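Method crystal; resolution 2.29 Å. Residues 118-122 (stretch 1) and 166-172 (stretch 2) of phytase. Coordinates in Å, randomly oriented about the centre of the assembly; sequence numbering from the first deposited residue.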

# COMPACT_ATOMS: atom_id res chain seq x y z
N LEU A 118 32.66 -8.35 7.37
CA LEU A 118 32.41 -9.44 6.49
C LEU A 118 31.97 -10.62 7.37
O LEU A 118 32.48 -10.79 8.48
N GLU A 119 31.02 -11.39 6.86
CA GLU A 119 30.53 -12.60 7.50
C GLU A 119 29.51 -12.30 8.62
O GLU A 119 28.88 -13.22 9.14
N LYS A 120 29.32 -11.04 8.97
CA LYS A 120 28.54 -10.68 10.16
C LYS A 120 27.11 -10.32 9.79
O LYS A 120 26.84 -9.81 8.69
N GLU A 121 26.22 -10.53 10.74
CA GLU A 121 24.87 -10.00 10.64
C GLU A 121 24.97 -8.51 10.52
O GLU A 121 25.81 -7.88 11.18
N THR A 122 24.13 -7.91 9.69
CA THR A 122 23.92 -6.46 9.80
C THR A 122 23.05 -6.25 11.04
O THR A 122 22.19 -7.08 11.36
N GLY A 166 29.01 -17.49 13.44
CA GLY A 166 28.76 -16.26 14.19
C GLY A 166 27.40 -15.63 13.86
O GLY A 166 26.61 -15.32 14.77
N ARG A 167 27.16 -15.42 12.57
CA ARG A 167 25.92 -14.81 12.09
C ARG A 167 24.70 -15.67 12.51
O ARG A 167 23.69 -15.12 12.88
N VAL A 168 24.82 -17.00 12.44
CA VAL A 168 23.73 -17.91 12.77
C VAL A 168 23.45 -17.81 14.28
O VAL A 168 22.28 -17.71 14.74
N TYR A 169 24.53 -17.84 15.04
CA TYR A 169 24.45 -17.82 16.46
C TYR A 169 23.81 -16.51 16.90
O TYR A 169 22.98 -16.48 17.81
N GLN A 170 24.23 -15.43 16.26
CA GLN A 170 23.72 -14.11 16.63
C GLN A 170 22.24 -14.01 16.29
O GLN A 170 21.46 -13.52 17.07
N THR A 171 21.85 -14.54 15.16
CA THR A 171 20.45 -14.64 14.80
C THR A 171 19.67 -15.29 15.92
O THR A 171 18.64 -14.75 16.35
N SER A 172 20.20 -16.41 16.45
CA SER A 172 19.44 -17.22 17.39
C SER A 172 19.19 -16.40 18.62
O SER A 172 18.14 -16.49 19.21

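Residues 166-172 form a helical segment that packs against the irregular stretch 118-122, the CA atoms coming nearest at Glu121 and Arg167 (5.1 Å from CA to CA). Gly166, at the start of the segment, has no side chain, and its carbonyl accepts the backbone hydrogen bond from Gln170 N. Arg167 points toward stretch 1 with chi1 p and chi2 t. Its NE donates to Glu119 O (3.2 Å), a nearly straight bond, while its guanidinium meets the Glu119 carboxylate edge-on in a salt bridge; the modelled separation of NH2 and OE1, 2.2 Å, is too short to be taken literally. Glu119 starts sideways, but its m, m rotamer brings the carboxylate to the arginine. A water joins the same two residues, donating to Glu119 O and accepting from Arg167 N.

Val168 points away, and Tyr169 lies out of reach. Gln170, extended in t, t, turns toward Glu121, its OE1 lying 3.3 Å from Glu121 CB. Two further waters donate to this oxygen; one also accepts from Glu121 N and the other donates to Glu121 O, so both backbone polar groups of Glu121 are served. Glu121 itself points inward in m, m, placing CG 3.4 Å from Arg167 O. Thr171, chi1 m, lies sideways and donates from OG1 to Arg167 O (2.8 Å), with Glu121 OE1 3.3 Å from the same OG1. Ser172 is beyond reach.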

# COMPACT_ATOMS: atom_id res chain seq x y z
CB LEU A 118 33.61 -9.80 5.60
CG LEU A 118 34.07 -8.75 4.58
CD1 LEU A 118 35.32 -9.23 3.76
CD2 LEU A 118 32.95 -8.32 3.65
CB GLU A 119 31.68 -13.52 8.03
CG GLU A 119 32.77 -13.94 7.01
CD GLU A 119 32.37 -15.04 6.04
OE1 GLU A 119 31.22 -15.52 6.11
OE2 GLU A 119 33.21 -15.46 5.15
CB LYS A 120 29.12 -9.45 10.87
CG LYS A 120 30.61 -9.53 11.26
CD LYS A 120 30.94 -10.63 12.24
CE LYS A 120 32.31 -10.36 12.90
NZ LYS A 120 33.37 -10.72 11.92
CB GLU A 121 24.08 -10.34 11.92
CG GLU A 121 23.65 -11.80 12.02
CD GLU A 121 22.68 -12.12 10.91
OE1 GLU A 121 21.51 -11.72 11.04
OE2 GLU A 121 23.09 -12.75 9.90
CB THR A 122 23.21 -5.95 8.57
OG1 THR A 122 22.22 -6.93 8.19
CG2 THR A 122 24.21 -5.86 7.34
CB ARG A 167 25.97 -14.57 10.55
CG ARG A 167 26.14 -15.82 9.74
CD ARG A 167 25.90 -15.72 8.22
NE ARG A 167 27.18 -15.45 7.67
CZ ARG A 167 27.84 -16.14 6.76
NH1 ARG A 167 27.35 -17.19 6.14
NH2 ARG A 167 29.02 -15.69 6.45
CB VAL A 168 24.11 -19.36 12.43
CG1 VAL A 168 23.13 -20.32 13.02
CG2 VAL A 168 24.17 -19.59 10.91
CB TYR A 169 25.84 -17.97 17.09
CG TYR A 169 25.78 -17.70 18.57
CD1 TYR A 169 25.36 -18.68 19.48
CD2 TYR A 169 26.10 -16.45 19.06
CE1 TYR A 169 25.28 -18.41 20.85
CE2 TYR A 169 26.01 -16.17 20.39
CZ TYR A 169 25.62 -17.16 21.28
OH TYR A 169 25.57 -16.83 22.60
CB GLN A 170 24.53 -12.99 15.96
CG GLN A 170 24.14 -11.64 16.49
CD GLN A 170 25.12 -10.58 16.11
OE1 GLN A 170 25.49 -10.47 14.94
NE2 GLN A 170 25.55 -9.77 17.10
CB THR A 171 20.31 -15.40 13.51
OG1 THR A 171 20.94 -14.65 12.49
CG2 THR A 171 18.84 -15.44 13.06
CB SER A 172 20.17 -18.55 17.71
OG SER A 172 21.28 -18.34 18.57
O HOH W 1 29.50 -15.27 11.04
O HOH W 2 26.53 -8.31 13.70
O HOH W 3 26.90 -11.79 13.15